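Protein Pcdhgc3 (Mus musculus, PDB 4ZI8) probably acts as a calcium-dependent cell-adhesion protein that may help to establish and maintain specific neuronal connections in the brain. Local coordinates at residues E85-C88 with S93-V96; Y239-R244 with T251-V256; L159-L164 with L172-R177. One frame throughout, in Å; residues are numbered along the deposited sequence. Where two conformers were deposited one is given.

Interaction 1: E85-C88 with S93-V96. With CA (calcium ion), chain O; CA (calcium ion), chain P.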
ATOM      1  N   GLU B  85     -35.634 -18.814   5.726  1.00 20.81           N
ATOM      2  CA  GLU B  85     -34.184 -18.734   5.617  1.00 21.30           C
ATOM      3  C   GLU B  85     -33.551 -20.080   5.927  1.00 23.65           C
ATOM      4  O   GLU B  85     -32.628 -20.510   5.228  1.00 28.57           O
ATOM      5  CB  GLU B  85     -33.604 -17.630   6.537  1.00 21.85           C
ATOM      6  CG  GLU B  85     -33.694 -16.236   5.915  1.00 19.89           C
ATOM      7  CD  GLU B  85     -35.133 -15.730   5.824  1.00 22.17           C
ATOM      8  OE1 GLU B  85     -35.831 -15.729   6.849  1.00 22.19           O
ATOM      9  OE2 GLU B  85     -35.582 -15.317   4.739  1.00 22.26           O
ATOM     10  N   GLU B  86     -34.040 -20.742   6.966  1.00 20.64           N
ATOM     11  CA  GLU B  86     -33.565 -22.072   7.328  1.00 21.91           C
ATOM     12  C   GLU B  86     -33.953 -23.117   6.305  1.00 24.27           C
ATOM     13  O   GLU B  86     -33.189 -24.033   6.015  1.00 25.76           O
ATOM     14  CB  GLU B  86     -34.126 -22.501   8.674  1.00 25.50           C
ATOM     15  CG  GLU B  86     -33.539 -23.815   9.164  1.00 30.94           C
ATOM     16  CD  GLU B  86     -34.251 -24.319  10.401  1.00 38.26           C
ATOM     17  OE1 GLU B  86     -35.404 -23.904  10.647  1.00 40.69           O
ATOM     18  OE2 GLU B  86     -33.662 -25.122  11.134  1.00 42.89           O
ATOM     19  N   LEU B  87     -35.159 -22.994   5.781  1.00 22.18           N
ATOM     20  CA  LEU B  87     -35.708 -24.030   4.906  1.00 25.63           C
ATOM     21  C   LEU B  87     -34.976 -24.068   3.587  1.00 25.90           C
ATOM     22  O   LEU B  87     -34.616 -25.152   3.091  1.00 24.02           O
ATOM     23  CB  LEU B  87     -37.191 -23.781   4.664  1.00 22.91           C
ATOM     24  CG  LEU B  87     -38.133 -24.165   5.812  1.00 26.57           C
ATOM     25  CD1 LEU B  87     -39.533 -23.596   5.612  1.00 22.43           C
ATOM     26  CD2 LEU B  87     -38.213 -25.656   5.842  1.00 29.79           C
ATOM     27  N   CYS B  88     -34.744 -22.875   3.035  1.00 21.82           N
ATOM     28  CA  CYS B  88     -34.434 -22.759   1.621  1.00 23.52           C
ATOM     29  C   CYS B  88     -33.297 -21.779   1.325  1.00 22.85           C
ATOM     30  O   CYS B  88     -33.007 -21.512   0.159  1.00 23.76           O
ATOM     31  CB  CYS B  88     -35.694 -22.340   0.847  1.00 23.08           C
ATOM     32  SG  CYS B  88     -37.024 -23.577   0.879  1.00 27.76           S
ATOM     33  N   SER B  93     -37.299 -19.718  -4.602  1.00 27.22           N
ATOM     34  CA  SER B  93     -38.610 -20.220  -4.203  0.50 28.08           C
ATOM     35  C   SER B  93     -38.481 -21.332  -3.170  1.00 25.83           C
ATOM     36  O   SER B  93     -37.532 -22.120  -3.210  1.00 25.82           O
ATOM     37  CB  SER B  93     -39.401 -20.719  -5.416  0.50 28.80           C
ATOM     38  OG  SER B  93     -38.966 -22.003  -5.827  0.50 28.57           O
ATOM     39  N   CYS B  94     -39.457 -21.392  -2.268  1.00 20.86           N
ATOM     40  CA  CYS B  94     -39.437 -22.317  -1.161  1.00 20.91           C
ATOM     41  C   CYS B  94     -40.767 -23.075  -0.998  1.00 21.36           C
ATOM     42  O   CYS B  94     -41.760 -22.496  -0.606  1.00 24.32           O
ATOM     43  CB  CYS B  94     -39.143 -21.566   0.115  1.00 22.14           C
ATOM     44  SG  CYS B  94     -38.717 -22.597   1.486  1.00 25.07           S
ATOM     45  N   THR B  95     -40.755 -24.366  -1.246  1.00 23.06           N
ATOM     46  CA  THR B  95     -41.986 -25.170  -1.162  1.00 20.20           C
ATOM     47  C   THR B  95     -41.766 -26.276  -0.168  1.00 22.07           C
ATOM     48  O   THR B  95     -40.767 -26.996  -0.259  1.00 24.70           O
ATOM     49  CB  THR B  95     -42.351 -25.783  -2.503  1.00 22.90           C
ATOM     50  OG1 THR B  95     -42.511 -24.742  -3.460  1.00 25.99           O
ATOM     51  CG2 THR B  95     -43.664 -26.585  -2.405  1.00 25.52           C
ATOM     52  N   VAL B  96     -42.655 -26.397   0.806  1.00 17.52           N
ATOM     53  CA  VAL B  96     -42.602 -27.524   1.709  1.00 19.33           C
ATOM     54  C   VAL B  96     -43.571 -28.590   1.161  1.00 22.69           C
ATOM     55  O   VAL B  96     -44.710 -28.270   0.871  1.00 23.34           O
ATOM     56  CB  VAL B  96     -43.019 -27.135   3.126  1.00 23.46           C
ATOM     57  CG1 VAL B  96     -43.181 -28.365   4.027  1.00 29.82           C
ATOM     58  CG2 VAL B  96     -42.015 -26.154   3.744  1.00 26.63           C
TER
HETATM   59 CA    CA O 402     -37.071 -13.748   5.263  1.00 20.52          CA
HETATM   60 CA    CA P 403     -37.278 -16.064   8.548  1.00 20.46          CA
HETATM   61  O   HOH W   1     -35.515 -15.357  10.033  1.00 19.78           O
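Cys88 and Cys94 reach each other through different first torsions. At Cys88 the SG lies anti to the carbonyl carbon (chi1 -65°), while at Cys94 it swings anti to the backbone N (chi1 -167°). The two sulfurs join in a disulfide, Cys88 SG to Cys94 SG 2.0 Å, twisted to a chi3 of 71°. The bond ties helix 84-88 to the chain that runs into strand 95-102, with Cys88 CA and Cys94 CA 5.7 Å apart. Leu87 lies alongside, its CB 3.7 Å from Cys94 SG. Farther out, Leu87 CD1 touches Val96 CG2 at 4.0 Å, the two side chains crossing at about a right angle. The backbone of Leu87 also hydrogen-bonds to the second subunit. One turn back along the same helix, the carboxylate of Glu85 reaches the metals. It holds one calcium ion with both oxygens, unevenly, Glu85 OE2 at 2.2 Å and OE1 at 2.8 Å. Glu85 OE1 also binds the second calcium, at 2.3 Å, so it bridges the pair; Glu29 and Asp120 are ligands of both ions as well. The covalent clamp thus sits a few residues from a calcium ligand. A disulfide with five residues between its cysteines is a motif of the first extracellular domain of clustered protocadherins, and Asp83 and Glu85 belong to the cadherin DRE calcium-binding motif.

Interaction 2: Y239-R244 with T251-V256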
ATOM      1  N   TYR B 239      23.369  32.302  11.574  1.00 31.18           N
ATOM      2  CA  TYR B 239      23.807  32.462  12.966  1.00 33.77           C
ATOM      3  C   TYR B 239      25.140  33.228  13.020  1.00 34.86           C
ATOM      4  O   TYR B 239      26.026  32.979  12.204  1.00 37.28           O
ATOM      5  CB  TYR B 239      23.956  31.099  13.655  1.00 26.90           C
ATOM      6  CG  TYR B 239      22.682  30.283  13.761  1.00 30.10           C
ATOM      7  CD1 TYR B 239      22.213  29.544  12.686  1.00 26.80           C
ATOM      8  CD2 TYR B 239      21.969  30.227  14.955  1.00 30.32           C
ATOM      9  CE1 TYR B 239      21.055  28.787  12.790  1.00 26.76           C
ATOM     10  CE2 TYR B 239      20.826  29.477  15.075  1.00 32.56           C
ATOM     11  CZ  TYR B 239      20.368  28.757  13.993  1.00 33.44           C
ATOM     12  OH  TYR B 239      19.216  28.010  14.126  1.00 33.53           O
ATOM     13  N   ARG B 240      25.283  34.154  13.964  1.00 34.54           N
ATOM     14  CA  ARG B 240      26.521  34.924  14.116  1.00 37.02           C
ATOM     15  C   ARG B 240      27.115  34.657  15.475  1.00 36.63           C
ATOM     16  O   ARG B 240      26.389  34.554  16.465  1.00 36.78           O
ATOM     17  CB  ARG B 240      26.291  36.430  13.965  1.00 47.67           C
ATOM     18  CG  ARG B 240      25.846  36.875  12.584  1.00 61.02           C
ATOM     19  CD  ARG B 240      25.565  38.383  12.530  1.00 73.65           C
ATOM     20  NE  ARG B 240      24.731  38.755  11.382  1.00 79.54           N
ATOM     21  CZ  ARG B 240      25.202  39.151  10.198  1.00 82.07           C
ATOM     22  NH1 ARG B 240      26.512  39.234   9.992  1.00 82.50           N
ATOM     23  NH2 ARG B 240      24.362  39.467   9.216  1.00 83.27           N
ATOM     24  N   ALA B 241      28.433  34.549  15.526  1.00 34.55           N
ATOM     25  CA  ALA B 241      29.116  34.383  16.798  1.00 34.65           C
ATOM     26  C   ALA B 241      30.437  35.117  16.804  1.00 34.68           C
ATOM     27  O   ALA B 241      31.137  35.192  15.785  1.00 35.85           O
ATOM     28  CB  ALA B 241      29.336  32.905  17.109  1.00 31.47           C
ATOM     29  N   ARG B 242      30.787  35.648  17.972  1.00 34.52           N
ATOM     30  CA  ARG B 242      32.108  36.210  18.179  1.00 33.37           C
ATOM     31  C   ARG B 242      32.831  35.407  19.248  1.00 33.72           C
ATOM     32  O   ARG B 242      32.328  35.237  20.372  1.00 38.52           O
ATOM     33  CB  ARG B 242      32.022  37.680  18.585  1.00 31.89           C
ATOM     34  CG  ARG B 242      31.261  38.528  17.607  1.00 34.40           C
ATOM     35  CD  ARG B 242      31.303  39.966  18.021  1.00 38.72           C
ATOM     36  NE  ARG B 242      32.610  40.554  17.734  1.00 44.02           N
ATOM     37  CZ  ARG B 242      33.242  41.396  18.538  1.00 49.09           C
ATOM     38  NH1 ARG B 242      32.705  41.736  19.702  1.00 60.22           N
ATOM     39  NH2 ARG B 242      34.418  41.894  18.182  1.00 48.22           N
ATOM     40  N   VAL B 243      34.010  34.921  18.895  1.00 30.84           N
ATOM     41  CA  VAL B 243      34.766  34.038  19.748  1.00 30.88           C
ATOM     42  C   VAL B 243      36.171  34.620  19.928  1.00 32.49           C
ATOM     43  O   VAL B 243      36.812  35.000  18.929  1.00 30.46           O
ATOM     44  CB  VAL B 243      34.838  32.610  19.144  1.00 28.74           C
ATOM     45  CG1 VAL B 243      35.502  31.666  20.113  1.00 25.32           C
ATOM     46  CG2 VAL B 243      33.447  32.095  18.828  1.00 31.01           C
ATOM     47  N   ARG B 244      36.636  34.714  21.176  1.00 33.24           N
ATOM     48  CA  ARG B 244      38.006  35.162  21.463  1.00 34.87           C
ATOM     49  C   ARG B 244      38.997  34.195  20.847  1.00 34.56           C
ATOM     50  O   ARG B 244      38.773  32.972  20.880  1.00 28.43           O
ATOM     51  CB  ARG B 244      38.268  35.247  22.961  1.00 41.65           C
ATOM     52  CG  ARG B 244      37.245  36.026  23.745  1.00 56.18           C
ATOM     53  CD  ARG B 244      37.566  35.981  25.238  1.00 67.66           C
ATOM     54  NE  ARG B 244      38.966  36.319  25.474  1.00 71.40           N
ATOM     55  CZ  ARG B 244      39.430  37.562  25.542  1.00 70.97           C
ATOM     56  NH1 ARG B 244      38.602  38.584  25.400  1.00 69.04           N
ATOM     57  NH2 ARG B 244      40.722  37.776  25.752  1.00 73.13           N
ATOM     58  N   THR B 251      34.746  25.193  23.777  1.00 31.86           N
ATOM     59  CA  THR B 251      34.019  26.461  23.856  1.00 34.85           C
ATOM     60  C   THR B 251      32.780  26.416  22.968  1.00 33.12           C
ATOM     61  O   THR B 251      32.878  26.101  21.791  1.00 30.80           O
ATOM     62  CB  THR B 251      34.898  27.656  23.451  1.00 32.30           C
ATOM     63  OG1 THR B 251      35.986  27.769  24.374  1.00 34.06           O
ATOM     64  CG2 THR B 251      34.093  28.931  23.508  1.00 33.85           C
ATOM     65  N   ARG B 252      31.614  26.709  23.542  1.00 34.37           N
ATOM     66  CA  ARG B 252      30.367  26.744  22.784  0.50 33.62           C
ATOM     67  C   ARG B 252      30.376  27.930  21.842  1.00 36.08           C
ATOM     68  O   ARG B 252      30.614  29.065  22.269  1.00 37.55           O
ATOM     69  CB  ARG B 252      29.171  26.822  23.731  0.50 35.44           C
ATOM     70  CG  ARG B 252      27.870  27.254  23.080  0.50 31.65           C
ATOM     71  CD  ARG B 252      26.722  27.004  24.032  0.50 33.67           C
ATOM     72  NE  ARG B 252      25.448  27.461  23.494  0.50 33.95           N
ATOM     73  CZ  ARG B 252      24.272  27.058  23.945  0.50 34.45           C
ATOM     74  NH1 ARG B 252      24.214  26.176  24.931  0.50 36.65           N
ATOM     75  NH2 ARG B 252      23.160  27.529  23.413  0.50 35.89           N
ATOM     76  N   VAL B 253      30.148  27.674  20.556  1.00 35.72           N
ATOM     77  CA  VAL B 253      30.123  28.726  19.542  1.00 33.39           C
ATOM     78  C   VAL B 253      28.685  29.129  19.224  1.00 32.37           C
ATOM     79  O   VAL B 253      28.330  30.299  19.229  1.00 34.58           O
ATOM     80  CB  VAL B 253      30.821  28.276  18.258  1.00 30.96           C
ATOM     81  CG1 VAL B 253      30.727  29.356  17.191  1.00 28.01           C
ATOM     82  CG2 VAL B 253      32.248  27.968  18.539  1.00 32.02           C
ATOM     83  N   ALA B 254      27.851  28.145  18.955  1.00 32.80           N
ATOM     84  CA  ALA B 254      26.478  28.410  18.570  1.00 33.35           C
ATOM     85  C   ALA B 254      25.674  27.138  18.762  1.00 31.61           C
ATOM     86  O   ALA B 254      26.255  26.053  18.823  1.00 31.49           O
ATOM     87  CB  ALA B 254      26.397  28.889  17.110  1.00 29.49           C
ATOM     88  N   GLN B 255      24.359  27.267  18.897  1.00 30.11           N
ATOM     89  CA  GLN B 255      23.487  26.101  18.735  1.00 28.33           C
ATOM     90  C   GLN B 255      22.464  26.355  17.619  1.00 30.66           C
ATOM     91  O   GLN B 255      21.658  27.288  17.695  1.00 31.59           O
ATOM     92  CB  GLN B 255      22.778  25.750  20.040  1.00 28.96           C
ATOM     93  CG  GLN B 255      21.919  24.494  19.943  1.00 30.32           C
ATOM     94  CD  GLN B 255      21.330  24.084  21.274  1.00 39.63           C
ATOM     95  OE1 GLN B 255      21.122  24.917  22.161  1.00 47.45           O
ATOM     96  NE2 GLN B 255      21.075  22.795  21.431  1.00 36.35           N
ATOM     97  N   VAL B 256      22.496  25.534  16.573  1.00 28.86           N
ATOM     98  CA  VAL B 256      21.542  25.704  15.494  1.00 28.86           C
ATOM     99  C   VAL B 256      20.329  24.797  15.742  1.00 30.40           C
ATOM    100  O   VAL B 256      20.424  23.783  16.446  1.00 26.93           O
ATOM    101  CB  VAL B 256      22.174  25.412  14.138  1.00 26.80           C
ATOM    102  CG1 VAL B 256      23.446  26.287  13.956  1.00 26.77           C
ATOM    103  CG2 VAL B 256      22.526  23.927  14.024  1.00 26.45           C
TER
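Val253, the residue that meets both Ala241 and Val243, sits in a classic beta bulge: it and Ala254 both face Leu294 on the neighbouring strand, 293-296. Ala241 CB lies 3.5 Å from the carbonyl oxygen, Val253 O, and 3.8 Å from Val253 CG1. That same methyl, standing anti to its own backbone N (chi1 177°), comes within 4.2 Å of Val243 CG2, the two valines crossing at about a right angle. The strands run antiparallel, at 172°, but they do not pair with each other. In this third cadherin domain, a Greek-key beta sandwich, 239-244 takes its backbone hydrogen bonds from strand 324-333 in one sheet, whereas 252-255 belongs to the other, so the side chains of 239-244 meet both side chains and backbone of 251-256 across the layers. At the far end Tyr239 lays its ring over Val256 in a CH-pi contact. Val256 CG1 is 3.8 Å from the centroid of the Tyr239 ring, 16° off the normal and displaced toward the rim. The hydroxyl then passes Val256 CA and accepts a hydrogen bond from the backbone N of Leu257. An alanine in place of Tyr239 is likely to uncover the Val256 methyl and leave the Leu257 N-H without its mate. Phe234, on the short strand 233-234, touches both Tyr239 and Val256.

Interaction 3: L159-L164 with L172-R177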
ATOM      1  N   LEU B 159     -29.638  -7.984   0.286  1.00 20.67           N
ATOM      2  CA  LEU B 159     -28.734  -6.820   0.214  1.00 22.24           C
ATOM      3  C   LEU B 159     -28.900  -6.090  -1.110  1.00 23.44           C
ATOM      4  O   LEU B 159     -28.835  -6.717  -2.173  1.00 24.47           O
ATOM      5  CB  LEU B 159     -27.281  -7.275   0.398  1.00 21.74           C
ATOM      6  CG  LEU B 159     -26.224  -6.145   0.426  1.00 26.31           C
ATOM      7  CD1 LEU B 159     -26.463  -5.201   1.575  1.00 26.74           C
ATOM      8  CD2 LEU B 159     -24.845  -6.723   0.559  1.00 27.81           C
ATOM      9  N   GLN B 160     -29.147  -4.781  -1.051  1.00 20.46           N
ATOM     10  CA  GLN B 160     -29.282  -3.981  -2.262  1.00 22.84           C
ATOM     11  C   GLN B 160     -28.151  -2.954  -2.458  1.00 25.50           C
ATOM     12  O   GLN B 160     -27.717  -2.702  -3.592  1.00 23.52           O
ATOM     13  CB  GLN B 160     -30.619  -3.241  -2.262  1.00 24.55           C
ATOM     14  CG  GLN B 160     -31.827  -4.205  -2.320  1.00 29.37           C
ATOM     15  CD  GLN B 160     -31.745  -5.232  -3.437  1.00 32.82           C
ATOM     16  OE1 GLN B 160     -31.429  -4.901  -4.585  1.00 34.25           O
ATOM     17  NE2 GLN B 160     -32.031  -6.497  -3.106  1.00 32.05           N
ATOM     18  N   THR B 161     -27.703  -2.323  -1.381  1.00 21.02           N
ATOM     19  CA  THR B 161     -26.701  -1.294  -1.582  1.00 24.28           C
ATOM     20  C   THR B 161     -25.947  -0.985  -0.309  1.00 24.72           C
ATOM     21  O   THR B 161     -26.229  -1.579   0.739  1.00 22.72           O
ATOM     22  CB  THR B 161     -27.330  -0.012  -2.152  1.00 29.10           C
ATOM     23  OG1 THR B 161     -26.285   0.797  -2.715  1.00 32.90           O
ATOM     24  CG2 THR B 161     -28.080   0.773  -1.087  1.00 25.68           C
ATOM     25  N   TYR B 162     -24.952  -0.101  -0.433  1.00 25.03           N
ATOM     26  CA  TYR B 162     -24.140   0.349   0.691  1.00 21.45           C
ATOM     27  C   TYR B 162     -24.074   1.853   0.660  1.00 22.90           C
ATOM     28  O   TYR B 162     -24.146   2.451  -0.422  1.00 22.86           O
ATOM     29  CB  TYR B 162     -22.712  -0.193   0.618  1.00 22.73           C
ATOM     30  CG  TYR B 162     -22.499  -1.691   0.787  1.00 21.46           C
ATOM     31  CD1 TYR B 162     -22.476  -2.529  -0.319  1.00 20.24           C
ATOM     32  CD2 TYR B 162     -22.233  -2.242   2.043  1.00 19.34           C
ATOM     33  CE1 TYR B 162     -22.244  -3.895  -0.190  1.00 20.62           C
ATOM     34  CE2 TYR B 162     -21.977  -3.607   2.185  1.00 20.07           C
ATOM     35  CZ  TYR B 162     -21.990  -4.427   1.058  1.00 19.47           C
ATOM     36  OH  TYR B 162     -21.747  -5.774   1.161  1.00 21.36           O
ATOM     37  N   GLU B 163     -23.949   2.471   1.830  1.00 19.75           N
ATOM     38  CA  GLU B 163     -23.742   3.898   1.912  1.00 21.31           C
ATOM     39  C   GLU B 163     -22.570   4.139   2.834  1.00 22.97           C
ATOM     40  O   GLU B 163     -22.280   3.320   3.717  1.00 20.11           O
ATOM     41  CB  GLU B 163     -24.979   4.622   2.422  1.00 23.31           C
ATOM     42  CG  GLU B 163     -26.143   4.458   1.499  1.00 31.33           C
ATOM     43  CD  GLU B 163     -27.355   5.236   1.929  1.00 36.56           C
ATOM     44  OE1 GLU B 163     -27.434   5.618   3.118  1.00 36.62           O
ATOM     45  OE2 GLU B 163     -28.227   5.479   1.070  1.00 40.24           O
ATOM     46  N   LEU B 164     -21.902   5.267   2.621  1.00 26.52           N
ATOM     47  CA  LEU B 164     -20.730   5.624   3.395  1.00 25.94           C
ATOM     48  C   LEU B 164     -20.962   6.962   4.076  1.00 23.22           C
ATOM     49  O   LEU B 164     -21.528   7.881   3.491  1.00 27.07           O
ATOM     50  CB  LEU B 164     -19.491   5.667   2.504  1.00 23.96           C
ATOM     51  CG  LEU B 164     -18.162   5.925   3.210  1.00 23.00           C
ATOM     52  CD1 LEU B 164     -17.763   4.727   4.093  1.00 18.66           C
ATOM     53  CD2 LEU B 164     -17.076   6.284   2.169  1.00 22.88           C
ATOM     54  N   LEU B 172     -17.529   6.128  -2.179  1.00 30.56           N
ATOM     55  CA  LEU B 172     -17.878   4.707  -2.102  1.00 26.36           C
ATOM     56  C   LEU B 172     -18.278   4.185  -3.465  1.00 28.51           C
ATOM     57  O   LEU B 172     -19.025   4.848  -4.181  1.00 34.33           O
ATOM     58  CB  LEU B 172     -19.025   4.471  -1.120  1.00 27.61           C
ATOM     59  CG  LEU B 172     -19.145   3.022  -0.618  1.00 27.74           C
ATOM     60  CD1 LEU B 172     -17.950   2.684   0.269  1.00 29.22           C
ATOM     61  CD2 LEU B 172     -20.454   2.771   0.145  1.00 30.04           C
ATOM     62  N   ARG B 173     -17.788   3.009  -3.841  1.00 28.77           N
ATOM     63  CA  ARG B 173     -18.375   2.297  -4.989  1.00 31.27           C
ATOM     64  C   ARG B 173     -18.991   0.997  -4.555  1.00 33.03           C
ATOM     65  O   ARG B 173     -18.462   0.334  -3.678  1.00 35.21           O
ATOM     66  CB  ARG B 173     -17.341   2.022  -6.058  1.00 34.49           C
ATOM     67  CG  ARG B 173     -16.772   3.279  -6.540  1.00 39.94           C
ATOM     68  CD  ARG B 173     -15.970   3.084  -7.758  1.00 41.56           C
ATOM     69  NE  ARG B 173     -15.541   4.392  -8.228  1.00 38.74           N
ATOM     70  CZ  ARG B 173     -14.693   4.566  -9.230  1.00 42.68           C
ATOM     71  NH1 ARG B 173     -14.191   3.505  -9.851  1.00 43.31           N
ATOM     72  NH2 ARG B 173     -14.358   5.787  -9.609  1.00 40.45           N
ATOM     73  N   VAL B 174     -20.109   0.626  -5.159  1.00 32.16           N
ATOM     74  CA  VAL B 174     -20.698  -0.665  -4.861  1.00 30.41           C
ATOM     75  C   VAL B 174     -20.557  -1.513  -6.108  1.00 35.11           C
ATOM     76  O   VAL B 174     -20.966  -1.102  -7.197  1.00 40.10           O
ATOM     77  CB  VAL B 174     -22.161  -0.541  -4.431  1.00 31.94           C
ATOM     78  CG1 VAL B 174     -22.764  -1.917  -4.155  1.00 29.22           C
ATOM     79  CG2 VAL B 174     -22.260   0.323  -3.189  1.00 31.52           C
ATOM     80  N   GLN B 175     -19.924  -2.668  -5.970  1.00 34.95           N
ATOM     81  CA  GLN B 175     -19.685  -3.536  -7.112  1.00 38.59           C
ATOM     82  C   GLN B 175     -20.575  -4.761  -7.000  1.00 42.52           C
ATOM     83  O   GLN B 175     -20.888  -5.212  -5.900  1.00 41.35           O
ATOM     84  CB  GLN B 175     -18.213  -3.950  -7.191  1.00 48.89           C
ATOM     85  CG  GLN B 175     -17.225  -2.785  -7.165  1.00 57.24           C
ATOM     86  CD  GLN B 175     -17.278  -1.959  -8.434  1.00 64.22           C
ATOM     87  OE1 GLN B 175     -17.964  -2.319  -9.397  1.00 67.58           O
ATOM     88  NE2 GLN B 175     -16.554  -0.845  -8.444  1.00 62.56           N
ATOM     89  N   THR B 176     -21.029  -5.276  -8.129  1.00 43.79           N
ATOM     90  CA  THR B 176     -21.799  -6.500  -8.083  1.00 41.43           C
ATOM     91  C   THR B 176     -20.963  -7.598  -8.726  1.00 42.59           C
ATOM     92  O   THR B 176     -20.504  -7.450  -9.861  1.00 44.28           O
ATOM     93  CB  THR B 176     -23.168  -6.352  -8.771  1.00 41.32           C
ATOM     94  OG1 THR B 176     -23.944  -5.371  -8.070  1.00 40.98           O
ATOM     95  CG2 THR B 176     -23.931  -7.660  -8.700  1.00 36.02           C
ATOM     96  N   ARG B 177     -20.720  -8.674  -7.977  1.00 39.41           N
ATOM     97  CA  ARG B 177     -19.946  -9.800  -8.493  1.00 41.91           C
ATOM     98  C   ARG B 177     -20.783 -10.615  -9.467  1.00 45.54           C
ATOM     99  O   ARG B 177     -21.993 -10.409  -9.569  1.00 45.37           O
ATOM    100  CB  ARG B 177     -19.452 -10.682  -7.352  1.00 46.99           C
ATOM    101  CG  ARG B 177     -18.554  -9.970  -6.350  1.00 50.41           C
ATOM    102  CD  ARG B 177     -18.127 -10.923  -5.254  1.00 50.78           C
ATOM    103  NE  ARG B 177     -17.307 -10.304  -4.224  1.00 46.89           N
ATOM    104  CZ  ARG B 177     -17.734 -10.018  -2.999  1.00 49.74           C
ATOM    105  NH1 ARG B 177     -18.982 -10.291  -2.628  1.00 45.34           N
ATOM    106  NH2 ARG B 177     -16.901  -9.455  -2.136  1.00 56.49           N
TER
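Two edge strands of the second cadherin domain, one from each sheet of its beta sandwich, face each other here through Tyr162 and Leu164 on one side and Leu172 and Val174 on the other. Their axes run at 161°, close to antiparallel, and approach to 7.4 Å. With CG anti to the backbone N (chi1 -160°), Leu172 lays CD2 against the backbone of Tyr162 to Leu164, 3.7 Å from Tyr162 O and 3.8 Å from Tyr162 CB. Leu172 CB meanwhile rests on Leu164 CB at 3.8 Å, the two leucines crossing obliquely. Val174 splits its methyls. CG1 comes to the ring edge in plane, 3.9 Å from Tyr162 CD1, and CG2 lies 3.9 Å from Tyr162 CB. Beyond the contact, the ring's hydroxyl hydrogen-bonds to Lys182 O and Ala149 N, which fixes the far end of the tyrosine. Thr161, whose OG1 touches Val174 CG2, forms with Gln160 a classic beta bulge facing Leu207. The strands meet by van der Waals contact, methyl groups on side chains and backbone, with no directed polar bond between them, and this has a cost: Tyr162 N is buried here without a polar partner.

In the fold
The three contacts fall in the first three extracellular cadherin domains of a longer membrane protein, laid out as a rod. Interactions 1 and 3 flank the first calcium-filled junction, their centres 27 Å and nearest atoms about 10 Å apart. Interaction 1 supplies a metal ligand, alongside Asp153 from the second domain; in interaction 3 the Thr161 side chain stays about 12 Å from a bound calcium. Interaction 2 lies far off, its centre 87 Å from that of interaction 1 and 65 Å from that of interaction 3. Its Val243 is about 7 Å, side chain to side chain, from Glu245, which binds calcium in another structure of this protein but has no ion here. The second subunit reaches interactions 1 and 3, not 2.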